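Local coordinates for protein thin, isoform D (Drosophila melanogaster, PDB 6XG7) that probably acts as a RING-type ubiquitin ligase of muscle, represented here by its NHL-repeat beta-propeller, a domain associated with protein-protein interaction, at residues A[154-159]-A[190-195]; A[161-166]-A[174-179]; A[184-189]-A[202-207]. All coordinates share one frame; numbering follows the deposited sequence.

Interaction 1: A[154-159]-A[190-195]; sequences YVCDKE and HYIAVS
Tyr-154 has CG anti to the carbonyl carbon (chi1 -59°), and its ring meets Val-194 with one face, while Ile-192 has CG1 anti to the backbone N (chi1 -173°) and an extended chi2 of 165° that carries CD1 on to Tyr-154. Val-194 CG2 sits over the centre of the tyrosine face, 3.9 Å from the ring centroid in a CH-pi contact, and the two side chains cross at about a right angle. Ile-192 CD1 reaches Tyr-154 CB at 3.8 Å. Further along, Cys-156 SG packs against Ile-192 CB at 3.5 Å and lies equally near the carbonyl oxygen of Tyr-191. At the far end the aliphatic part of Lys-158 runs beside His-190, and its CD rests over one imidazole face, displaced toward the rim, 3.5 Å from His-190 NE2. Bends at chi3 and chi4 then carry NZ to Glu-159 OE2, a salt bridge of 2.9 Å on the anti side of the carboxylate. An alanine in place of Lys-158 would probably leave that imidazole face without its methylene cover and Glu-159 without its ammonium mate. The outer polar ends are tied elsewhere, Tyr-154 OH to Asp-148 and His-190 ND1 to Ser-205. The strand axes lie 6.7 Å apart, too wide for backbone pairing; such side-chain packing is characteristic of neighbouring blades facing one another in an NHL beta-propeller.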
# COMPACT_ATOMS: atom_id res chain seq x y z
N TYR A 154 -5.76 -0.84 -9.83
CA TYR A 154 -4.48 -0.28 -10.26
C TYR A 154 -3.38 -1.05 -9.55
O TYR A 154 -3.38 -1.14 -8.32
CB TYR A 154 -4.37 1.21 -9.88
CG TYR A 154 -5.44 2.11 -10.47
CD1 TYR A 154 -6.75 2.07 -10.01
CD2 TYR A 154 -5.14 2.99 -11.49
CE1 TYR A 154 -7.73 2.87 -10.54
CE2 TYR A 154 -6.12 3.80 -12.05
CZ TYR A 154 -7.41 3.73 -11.56
OH TYR A 154 -8.37 4.55 -12.12
N VAL A 155 -2.43 -1.59 -10.32
CA VAL A 155 -1.41 -2.50 -9.83
C VAL A 155 -0.03 -1.94 -10.13
O VAL A 155 0.27 -1.58 -11.28
CB VAL A 155 -1.52 -3.88 -10.50
CG1 VAL A 155 -0.42 -4.83 -9.98
CG2 VAL A 155 -2.88 -4.47 -10.29
N CYS A 156 0.76 -1.86 -9.11
CA CYS A 156 2.25 -1.64 -9.30
C CYS A 156 3.02 -2.93 -9.70
O CYS A 156 3.12 -3.92 -8.95
CB CYS A 156 2.90 -1.16 -8.01
SG CYS A 156 2.58 0.54 -7.64
N ASP A 157 3.37 -2.98 -10.97
CA ASP A 157 3.95 -4.18 -11.58
C ASP A 157 5.45 -3.95 -11.51
O ASP A 157 6.07 -3.41 -12.43
CB ASP A 157 3.42 -4.26 -13.01
CG ASP A 157 3.89 -5.48 -13.74
OD1 ASP A 157 4.59 -6.32 -13.13
OD2 ASP A 157 3.53 -5.59 -14.94
N LYS A 158 6.04 -4.35 -10.38
CA LYS A 158 7.29 -3.76 -9.92
C LYS A 158 8.42 -3.95 -10.92
O LYS A 158 9.09 -2.99 -11.31
CB LYS A 158 7.67 -4.35 -8.56
CG LYS A 158 8.96 -3.76 -8.01
CD LYS A 158 9.25 -4.26 -6.61
CE LYS A 158 9.82 -5.67 -6.59
NZ LYS A 158 11.28 -5.73 -6.94
N GLU A 159 8.69 -5.19 -11.32
CA GLU A 159 9.83 -5.44 -12.19
C GLU A 159 9.54 -5.14 -13.65
O GLU A 159 10.46 -5.21 -14.47
CB GLU A 159 10.40 -6.85 -11.98
CG GLU A 159 11.18 -6.97 -10.69
CD GLU A 159 12.28 -5.93 -10.59
OE1 GLU A 159 13.10 -5.85 -11.52
OE2 GLU A 159 12.25 -5.17 -9.59
N HIS A 190 6.73 0.39 -5.81
CA HIS A 190 6.18 -0.56 -4.85
C HIS A 190 4.71 -0.33 -4.55
O HIS A 190 3.92 -1.27 -4.67
CB HIS A 190 6.99 -0.57 -3.55
CG HIS A 190 8.29 -1.31 -3.64
ND1 HIS A 190 9.39 -0.79 -4.27
CD2 HIS A 190 8.65 -2.54 -3.19
CE1 HIS A 190 10.39 -1.66 -4.19
NE2 HIS A 190 9.96 -2.73 -3.54
N TYR A 191 4.31 0.84 -4.08
CA TYR A 191 2.96 1.05 -3.61
C TYR A 191 2.27 2.17 -4.37
O TYR A 191 2.89 2.95 -5.11
CB TYR A 191 2.95 1.29 -2.09
CG TYR A 191 3.33 0.07 -1.28
CD1 TYR A 191 2.37 -0.86 -0.90
CD2 TYR A 191 4.64 -0.14 -0.85
CE1 TYR A 191 2.71 -1.97 -0.14
CE2 TYR A 191 4.99 -1.26 -0.09
CZ TYR A 191 4.01 -2.16 0.26
OH TYR A 191 4.31 -3.28 1.03
N ILE A 192 0.94 2.23 -4.19
CA ILE A 192 0.09 3.05 -5.04
C ILE A 192 -1.17 3.45 -4.29
O ILE A 192 -1.69 2.73 -3.44
CB ILE A 192 -0.22 2.27 -6.35
CG1 ILE A 192 -0.97 3.11 -7.38
CG2 ILE A 192 -0.98 0.96 -6.04
CD1 ILE A 192 -0.93 2.44 -8.76
N ALA A 193 -1.69 4.62 -4.65
CA ALA A 193 -2.95 5.13 -4.12
C ALA A 193 -3.61 5.95 -5.22
O ALA A 193 -2.93 6.49 -6.09
CB ALA A 193 -2.73 6.00 -2.88
N VAL A 194 -4.93 6.03 -5.19
CA VAL A 194 -5.68 6.82 -6.15
C VAL A 194 -6.59 7.77 -5.38
O VAL A 194 -7.37 7.33 -4.51
CB VAL A 194 -6.50 5.95 -7.12
CG1 VAL A 194 -7.29 6.82 -8.09
CG2 VAL A 194 -5.58 5.05 -7.92
N SER A 195 -6.50 9.06 -5.69
CA SER A 195 -7.24 10.09 -4.98
C SER A 195 -8.67 10.24 -5.53
O SER A 195 -9.00 9.77 -6.62
CB SER A 195 -6.52 11.43 -5.13
OG SER A 195 -6.57 11.86 -6.47

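Interaction 2: A[161-166]-A[174-179]; sequences HRVQVF and GKFGSC
Val-163 and Val-165 pair with Phe-176 and Gly-174 in an antiparallel beta hairpin, the outer two strands of a propeller blade. Four backbone hydrogen bonds build the ladder. Val-163 N gives a bond of 2.8 Å to Phe-176 O, and Phe-176 N answers to Val-163 O at 3.0 Å; the same exchange joins Val-165 and Gly-174, with the return bond from Gly-174 N to Val-165 O the longer at 3.2 Å. Between these hydrogen-bonded pairs, Gln-164 and Lys-175 form a non-hydrogen-bonded pair.

The apolar contacts gather on the face that carries Val-163, Val-165 and Phe-176. Phe-176 CG stands between the backbone N and the carbonyl carbon (chi1 51°), and the ring lies beside Val-163, whose CB is over its face, offset toward the rim, at 4.0 Å from the centroid. Val-165 CG2 approaches Phe-176 CE2 more loosely, at 4.2 Å. Val-200 and Phe-213 meet the same phenylalanine from strands 199-204 and 209-214 of the next blade.

Polar and charged chains occupy the other face. Gln-164 and Lys-175 run side by side through CG and CB, and Arg-162 NH1 comes within 3.7 Å of Lys-175 CD. The like charges do not meet: Arg-162 is held by a salt bridge to Asp-157, Lys-175 by one to Asp-136.

At the start of strand 162-166, His-161 and Arg-162 both face Asp-157 in a G1 beta bulge. Gly-177 fits closely here, since a CB would crowd His-161 O and, at its backbone angles, the preceding carbonyl. Beyond it, His-161 CD2 lies 3.9 Å from Cys-179 CB.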
# COMPACT_ATOMS: atom_id res chain seq x y z
N HIS A 161 8.29 -2.09 -14.17
CA HIS A 161 8.42 -0.64 -14.04
C HIS A 161 7.20 0.10 -14.58
O HIS A 161 7.28 1.11 -15.27
CB HIS A 161 9.74 -0.15 -14.65
CG HIS A 161 10.92 -0.92 -14.14
ND1 HIS A 161 11.34 -0.87 -12.83
CD2 HIS A 161 11.76 -1.79 -14.77
CE1 HIS A 161 12.39 -1.65 -12.67
NE2 HIS A 161 12.66 -2.23 -13.83
N ARG A 162 6.02 -0.40 -14.19
CA ARG A 162 4.79 0.15 -14.73
C ARG A 162 3.64 -0.04 -13.77
O ARG A 162 3.68 -0.86 -12.85
CB ARG A 162 4.45 -0.49 -16.08
CG ARG A 162 4.07 -1.96 -15.97
CD ARG A 162 4.01 -2.61 -17.33
NE ARG A 162 3.61 -4.00 -17.28
CZ ARG A 162 3.50 -4.76 -18.36
NH1 ARG A 162 3.74 -4.22 -19.56
NH2 ARG A 162 3.13 -6.02 -18.28
N VAL A 163 2.58 0.72 -14.03
CA VAL A 163 1.27 0.54 -13.43
C VAL A 163 0.37 -0.05 -14.50
O VAL A 163 0.36 0.43 -15.64
CB VAL A 163 0.72 1.89 -12.94
CG1 VAL A 163 -0.70 1.75 -12.46
CG2 VAL A 163 1.60 2.44 -11.84
N GLN A 164 -0.41 -1.05 -14.14
CA GLN A 164 -1.44 -1.58 -15.02
C GLN A 164 -2.80 -1.37 -14.37
O GLN A 164 -2.95 -1.43 -13.14
CB GLN A 164 -1.24 -3.06 -15.31
CG GLN A 164 0.01 -3.40 -16.09
CD GLN A 164 -0.04 -4.81 -16.61
OE1 GLN A 164 -0.82 -5.12 -17.50
NE2 GLN A 164 0.76 -5.69 -16.02
N VAL A 165 -3.80 -1.12 -15.21
CA VAL A 165 -5.15 -0.77 -14.80
C VAL A 165 -6.11 -1.80 -15.39
O VAL A 165 -6.02 -2.15 -16.57
CB VAL A 165 -5.54 0.65 -15.26
CG1 VAL A 165 -6.89 1.04 -14.68
CG2 VAL A 165 -4.47 1.66 -14.85
N PHE A 166 -7.05 -2.25 -14.55
CA PHE A 166 -7.98 -3.32 -14.88
C PHE A 166 -9.38 -2.92 -14.44
O PHE A 166 -9.56 -2.17 -13.48
CB PHE A 166 -7.61 -4.63 -14.15
CG PHE A 166 -6.23 -5.09 -14.44
CD1 PHE A 166 -5.15 -4.60 -13.71
CD2 PHE A 166 -5.98 -5.96 -15.49
CE1 PHE A 166 -3.87 -5.00 -14.02
CE2 PHE A 166 -4.69 -6.35 -15.77
CZ PHE A 166 -3.65 -5.86 -15.04
N GLY A 174 -5.50 -0.55 -19.35
CA GLY A 174 -4.38 0.22 -19.86
C GLY A 174 -3.19 0.14 -18.92
O GLY A 174 -3.22 -0.56 -17.91
N LYS A 175 -2.13 0.86 -19.28
CA LYS A 175 -0.91 0.81 -18.50
C LYS A 175 -0.11 2.07 -18.76
O LYS A 175 -0.33 2.76 -19.77
CB LYS A 175 -0.07 -0.42 -18.86
CG LYS A 175 0.49 -0.41 -20.28
CD LYS A 175 1.27 -1.69 -20.59
CE LYS A 175 1.97 -1.66 -21.95
NZ LYS A 175 0.98 -1.78 -23.05
N PHE A 176 0.82 2.36 -17.85
CA PHE A 176 1.73 3.47 -18.03
C PHE A 176 2.98 3.24 -17.19
O PHE A 176 2.96 2.50 -16.21
CB PHE A 176 1.09 4.83 -17.73
CG PHE A 176 0.40 4.92 -16.41
CD1 PHE A 176 1.07 5.36 -15.29
CD2 PHE A 176 -0.95 4.63 -16.30
CE1 PHE A 176 0.41 5.47 -14.07
CE2 PHE A 176 -1.61 4.72 -15.10
CZ PHE A 176 -0.92 5.14 -13.98
N GLY A 177 4.07 3.84 -17.63
CA GLY A 177 5.33 3.77 -16.93
C GLY A 177 6.31 2.85 -17.63
O GLY A 177 5.94 1.85 -18.26
N SER A 178 7.59 3.20 -17.52
CA SER A 178 8.66 2.35 -17.99
C SER A 178 9.93 2.76 -17.25
O SER A 178 9.96 3.74 -16.52
CB SER A 178 8.82 2.44 -19.51
OG SER A 178 9.01 3.78 -19.89
N CYS A 179 10.98 1.98 -17.47
CA CYS A 179 12.21 2.12 -16.69
C CYS A 179 12.86 3.47 -16.92
O CYS A 179 12.91 3.97 -18.05
CB CYS A 179 13.19 1.02 -17.11
SG CYS A 179 13.70 1.14 -18.85

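Interaction 3: A[184-189]-A[202-207]; sequences GQLEHP and VSDSNN
Asp-204 and Glu-187 make the tight part of this contact. Asp-204 OD1, through its syn lone pair, accepts the backbone N-H of Glu-187 at 2.7 Å and 173°, almost straight. Its CG is anti to the backbone N (chi1 -174°), which places CG against Leu-186, whose CD2 lies 3.6 Å from Asp-204 CG. The second oxygen, OD2, takes Asn-207 ND2 at 2.8 Å, out of the carboxylate plane, and forms a salt bridge with Arg-209, so both oxygens of this buried acid are engaged. Alongside, Val-202 CG1 touches Pro-189 CB at 3.8 Å. Within the NHL propeller blade this is the end of the hairpin between strands 185-194 and 199-204, where the second strand gives way to a 3-10 turn; Asn-206 N, in that turn, donates to Glu-187 O at 3.0 Å.

Toward solvent the fit is looser. Asn-206 ND2 stands 3.5 Å above the plane of the His-188 ring, over its centre, with amide and ring planes only 17° apart. The end of the Glu-187 chain, bent at chi2, leads away from 202-207, and a single water bridges its OE1 (2.9 Å) to Asn-206 ND2.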
# COMPACT_ATOMS: atom_id res chain seq x y z
N GLY A 184 7.64 10.47 -15.88
CA GLY A 184 6.81 9.33 -16.23
C GLY A 184 7.50 7.99 -16.19
O GLY A 184 6.87 6.98 -16.50
N GLN A 185 8.78 7.94 -15.84
CA GLN A 185 9.50 6.68 -15.71
C GLN A 185 9.58 6.27 -14.24
O GLN A 185 9.42 7.08 -13.33
CB GLN A 185 10.89 6.80 -16.34
CG GLN A 185 10.82 6.99 -17.85
CD GLN A 185 12.16 7.27 -18.49
OE1 GLN A 185 13.03 7.88 -17.88
NE2 GLN A 185 12.32 6.83 -19.74
N LEU A 186 9.76 4.97 -14.03
CA LEU A 186 9.72 4.38 -12.71
C LEU A 186 10.84 3.37 -12.55
O LEU A 186 11.23 2.70 -13.51
CB LEU A 186 8.38 3.65 -12.50
CG LEU A 186 7.10 4.49 -12.63
CD1 LEU A 186 5.87 3.58 -12.75
CD2 LEU A 186 6.99 5.42 -11.43
N GLU A 187 11.36 3.26 -11.32
CA GLU A 187 12.38 2.28 -10.98
C GLU A 187 11.93 1.54 -9.73
O GLU A 187 11.97 2.11 -8.63
CB GLU A 187 13.75 2.94 -10.76
CG GLU A 187 14.43 3.37 -12.03
CD GLU A 187 14.92 2.19 -12.84
OE1 GLU A 187 15.04 1.06 -12.31
OE2 GLU A 187 15.18 2.40 -14.04
N HIS A 188 11.49 0.30 -9.90
CA HIS A 188 11.07 -0.53 -8.78
C HIS A 188 9.93 0.13 -8.00
O HIS A 188 10.04 0.27 -6.78
CB HIS A 188 12.22 -0.78 -7.79
CG HIS A 188 13.34 -1.60 -8.32
ND1 HIS A 188 13.89 -2.66 -7.62
CD2 HIS A 188 14.05 -1.51 -9.47
CE1 HIS A 188 14.87 -3.19 -8.32
NE2 HIS A 188 14.99 -2.51 -9.45
N PRO A 189 8.84 0.53 -8.65
CA PRO A 189 7.72 1.10 -7.91
C PRO A 189 7.10 0.01 -7.04
O PRO A 189 6.96 -1.14 -7.45
CB PRO A 189 6.76 1.53 -9.02
CG PRO A 189 7.02 0.51 -10.13
CD PRO A 189 8.51 0.31 -10.08
N VAL A 202 2.16 7.12 -6.99
CA VAL A 202 3.03 5.95 -7.06
C VAL A 202 4.32 6.21 -6.30
O VAL A 202 4.98 7.22 -6.52
CB VAL A 202 3.34 5.58 -8.52
CG1 VAL A 202 4.26 4.35 -8.58
CG2 VAL A 202 2.05 5.36 -9.31
N SER A 203 4.68 5.29 -5.39
CA SER A 203 5.99 5.39 -4.74
C SER A 203 7.03 4.78 -5.67
O SER A 203 7.05 3.58 -5.92
CB SER A 203 6.04 4.75 -3.36
OG SER A 203 5.74 3.38 -3.40
N ASP A 204 7.88 5.65 -6.20
CA ASP A 204 8.87 5.30 -7.21
C ASP A 204 10.18 5.05 -6.46
O ASP A 204 11.07 5.90 -6.40
CB ASP A 204 8.97 6.44 -8.21
CG ASP A 204 9.87 6.13 -9.38
OD1 ASP A 204 10.30 4.96 -9.50
OD2 ASP A 204 10.16 7.06 -10.17
N SER A 205 10.27 3.86 -5.85
CA SER A 205 11.18 3.65 -4.73
C SER A 205 12.63 3.95 -5.08
O SER A 205 13.31 4.67 -4.33
CB SER A 205 11.01 2.24 -4.18
OG SER A 205 9.65 2.02 -3.87
N ASN A 206 13.14 3.40 -6.17
CA ASN A 206 14.57 3.54 -6.45
C ASN A 206 14.91 4.89 -7.05
O ASN A 206 16.09 5.18 -7.24
CB ASN A 206 15.09 2.39 -7.33
CG ASN A 206 15.43 1.15 -6.52
OD1 ASN A 206 15.08 1.03 -5.35
ND2 ASN A 206 16.14 0.24 -7.15
N ASN A 207 13.91 5.72 -7.35
CA ASN A 207 14.13 7.12 -7.68
C ASN A 207 13.84 8.05 -6.50
O ASN A 207 13.87 9.28 -6.67
CB ASN A 207 13.28 7.50 -8.88
CG ASN A 207 13.75 6.84 -10.15
OD1 ASN A 207 14.95 6.62 -10.37
ND2 ASN A 207 12.80 6.51 -11.02
O HOH W 1 16.85 0.89 -10.03

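The three contacts lie in one eight-stranded sheet, as counted within the chain, that runs across two neighbouring blades of the propeller. Interaction 2 pairs strands 162-166 and 172-179 and is nested along the chain inside the loop closed by interaction 1; interaction 3 follows interaction 2, and its segments alternate with those of interaction 1. Their centres are 9 to 11 Å apart. Strand 185-194 serves both interactions 1 and 3, joined there by backbone bonds of Ser-203 to His-190 and Tyr-191. A salt bridge from Asp-157 to Arg-162 links interactions 1 and 2, and Ser-178 O to Leu-186 N links 2 and 3. Hairpin pairing, side-chain packing and this backbone bond thus tie two successive blades together.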